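N-acetylglucosaminidase (PDB 6INX) acts as a family 18 glycoside hydrolase, an N-acetylglucosaminidase that cleaves glycosidic bonds of N-acetylglucosamine-containing sugars. Local coordinates at the interface of chains A and B. Numbering follows the deposited sequence. Chains: chain A/B, N-acetylglucosaminidase.

Contact 1: the interface of chains A and B. Residues chain A 112, 115, 117, 163; chain B 206-208.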
# COMPACT_ATOMS: atom_id res chain seq x y z
N TYR A 112 -8.11 -2.60 -13.89
CA TYR A 112 -9.00 -3.44 -13.09
C TYR A 112 -10.31 -2.66 -12.96
O TYR A 112 -10.30 -1.44 -13.08
CB TYR A 112 -8.45 -3.64 -11.66
CG TYR A 112 -6.98 -3.97 -11.56
CD1 TYR A 112 -6.53 -5.29 -11.61
CD2 TYR A 112 -6.03 -2.96 -11.40
CE1 TYR A 112 -5.16 -5.59 -11.51
CE2 TYR A 112 -4.69 -3.25 -11.30
CZ TYR A 112 -4.26 -4.55 -11.35
OH TYR A 112 -2.90 -4.79 -11.26
N TYR A 115 -10.48 1.11 -11.68
CA TYR A 115 -9.11 1.62 -11.64
C TYR A 115 -8.64 1.99 -13.04
O TYR A 115 -8.67 1.16 -13.95
CB TYR A 115 -8.17 0.62 -10.96
CG TYR A 115 -8.61 0.41 -9.53
CD1 TYR A 115 -8.33 1.36 -8.56
CD2 TYR A 115 -9.38 -0.69 -9.17
CE1 TYR A 115 -8.75 1.21 -7.27
CE2 TYR A 115 -9.82 -0.85 -7.87
CZ TYR A 115 -9.50 0.11 -6.92
OH TYR A 115 -9.95 -0.04 -5.62
N GLU A 117 -5.51 3.36 -13.58
CA GLU A 117 -4.07 3.59 -13.47
C GLU A 117 -3.29 3.05 -14.65
O GLU A 117 -2.17 3.53 -14.91
CB GLU A 117 -3.54 2.97 -12.17
CG GLU A 117 -3.73 3.82 -10.93
CD GLU A 117 -5.09 3.72 -10.27
OE1 GLU A 117 -6.00 3.07 -10.83
OE2 GLU A 117 -5.24 4.35 -9.20
N TYR A 163 -7.23 -3.03 -2.96
CA TYR A 163 -7.91 -2.23 -3.97
C TYR A 163 -8.85 -3.08 -4.81
O TYR A 163 -9.93 -2.62 -5.21
CB TYR A 163 -6.90 -1.51 -4.87
CG TYR A 163 -6.05 -2.43 -5.72
CD1 TYR A 163 -4.81 -2.88 -5.29
CD2 TYR A 163 -6.50 -2.88 -6.97
CE1 TYR A 163 -4.04 -3.74 -6.07
CE2 TYR A 163 -5.73 -3.75 -7.74
CZ TYR A 163 -4.51 -4.17 -7.28
OH TYR A 163 -3.74 -5.03 -8.03
N GLY B 206 -11.09 4.45 -7.07
CA GLY B 206 -10.09 4.46 -8.11
C GLY B 206 -8.66 4.61 -7.66
O GLY B 206 -7.77 4.65 -8.51
N ASP B 207 -8.40 4.74 -6.36
CA ASP B 207 -7.05 4.81 -5.81
C ASP B 207 -6.57 3.39 -5.48
O ASP B 207 -7.24 2.68 -4.73
CB ASP B 207 -7.07 5.65 -4.53
CG ASP B 207 -5.68 6.05 -4.06
OD1 ASP B 207 -4.69 5.52 -4.60
OD2 ASP B 207 -5.59 6.89 -3.13
N LEU B 208 -5.42 2.99 -6.03
CA LEU B 208 -4.86 1.68 -5.68
C LEU B 208 -4.48 1.61 -4.21
O LEU B 208 -4.45 0.52 -3.62
CB LEU B 208 -3.63 1.37 -6.53
CG LEU B 208 -3.87 1.16 -8.03
CD1 LEU B 208 -2.53 0.94 -8.74
CD2 LEU B 208 -4.81 0.01 -8.30
O HOH W 1 -8.20 5.38 -11.21
O HOH W 2 -4.67 -1.89 -2.03
O HOH W 3 -12.04 2.05 -5.69
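The loop that leaves the catalytic DXXDXDXE motif of this GH18 barrel, helped by A:Tyr163 of helix 162-166, meets a loop of the second chain here, with A:Tyr115, A:Glu117 and A:Tyr163 surrounding B:Leu208. A:Tyr112 directly follows the motif's catalytic glutamate, through a cis peptide bond, and lies behind the contact. B:Leu208 hides the largest share, 89 Å². Its CG sits beside the backbone N (chi1 -67°), and the two methyls diverge. CD2 goes over one face of the A:Tyr163 ring, offset toward the rim, 3.8 Å from the ring centroid. CD1 turns to the aliphatic part of A:Glu117, 3.8 Å from CG, the two side chains arriving from opposite directions. The A:Tyr163 ring has its CG between backbone N and carbonyl carbon (chi1 66°), and alongside B:Leu208 it points the same way. The CD2-CE2 side of the ring also packs within chain A: CE2 lies over the centre of the A:Tyr112 ring and CD2 over one face of the A:Tyr115 ring, toward its rim. A:Tyr115 lays its CD1-CE1 side along the B:Gly206-B:Asp207 peptide, CE1 being 3.3 Å from the carbonyl O of B:Asp207. Its hydroxyl OH gives a hydrogen bond of 2.6 Å to A:Tyr163 O, tilted 27° from that carbonyl's plane, and also meets a water held by B:Gly206 N. With an alanine here, A:Tyr163 O and that water would probably lose their phenol partner, and a gap would open beside the B:Gly206 peptide. A:Glu117 OE2 lies 2.6 Å from B:Gly206 O; unless the carboxyl carries a proton, which the model does not show, this pairs two acceptors, and it is best treated as doubtful. A second water links A:Glu117 OE1 to B:Gly206 O, at 2.8 Å from the latter. A third joins A:Tyr163 N to B:Leu208 O, 2.9 Å from that carbonyl.

Contact 2: the interface of chains A and B. Residues chain A 114, 124; chain B 205-206.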
# COMPACT_ATOMS: atom_id res chain seq x y z
N CYS A 114 -12.89 -0.25 -11.78
CA CYS A 114 -12.83 0.98 -10.98
C CYS A 114 -11.49 1.69 -11.04
O CYS A 114 -11.37 2.80 -10.50
CB CYS A 114 -13.24 0.79 -9.50
SG CYS A 114 -14.90 0.11 -9.23
N PRO A 124 -16.58 4.42 -10.94
CA PRO A 124 -17.12 3.72 -9.76
C PRO A 124 -18.21 2.74 -10.12
O PRO A 124 -18.42 1.77 -9.38
CB PRO A 124 -17.66 4.85 -8.88
CG PRO A 124 -17.17 6.11 -9.47
CD PRO A 124 -16.77 5.88 -10.87
N THR B 205 -12.58 6.48 -4.58
CA THR B 205 -12.73 5.44 -5.59
C THR B 205 -11.66 5.59 -6.66
O THR B 205 -11.33 6.69 -7.10
CB THR B 205 -14.14 5.49 -6.22
OG1 THR B 205 -14.30 4.40 -7.14
CG2 THR B 205 -14.36 6.79 -6.98
N GLY B 206 -11.09 4.45 -7.07
CA GLY B 206 -10.09 4.46 -8.11
C GLY B 206 -8.66 4.61 -7.66
O GLY B 206 -7.77 4.65 -8.51
O HOH W 4 -13.43 4.50 -10.02
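B:Thr205 meets A:Pro124 and, through water, A:Cys114, so that one loop of chain B rests against both ends of the chain A segment running from the GH18 catalytic motif to helix 126-148. A:Cys114 lies in the loop just after the motif, A:Pro124 just ahead of the helix; B:Thr205 belongs to the stretch between strand 179-183 and helix 213-222. The B:Thr205 side chain forks at CB, which stays back from the proline and leaves the touching to its two branches. One branch is the hydroxyl OG1, anti to the backbone N (chi1 -176°), a turn that points it toward A:Pro124 and the water shared with A:Cys114. There it comes 3.8 Å from A:Pro124 CB, a van der Waals approach, and 3.0 Å from a bridging water. The other branch, the methyl CG2, takes the position between backbone N and carbonyl carbon and packs on A:Pro124 CG at 3.8 Å. Proline ring and threonine fork thus cross at about a right angle, with CB and CG of the ring presented to the hydroxyl and the methyl respectively. Being a closed ring, A:Pro124 offers these carbons as a rather rigid surface. The water under the hydroxyl also reaches the backbone carbonyl of A:Cys114, 2.7 Å from O, and the angle OG1-water-O is about 112°, close to tetrahedral. Threonine hydroxyl and cysteine carbonyl are therefore linked by solvent instead of touching; which way the proton of OG1 points is not seen. The thiol of A:Cys114 takes no part in this bridge. The same carbonyl has a further neighbour from chain B, the next residue along, and A:Cys114 O stands 3.2 Å from B:Gly206 CA.

Contact 1 and contact 2 are neighbouring parts of one two-fold interface, the centres of their C-alpha atoms about 6 Å apart. B:Gly206 belongs to both, and the chain B residues form one run, 205-208, its upstream end in contact 2 and its downstream end in contact 1. On chain A, residues 112-117 also supply both. With the chains exchanged, each contact recurs, so every subunit offers both surfaces. Because the loop follows the catalytic motif, pairing might influence the active-site region, though the structure alone does not show that the dimer is functional.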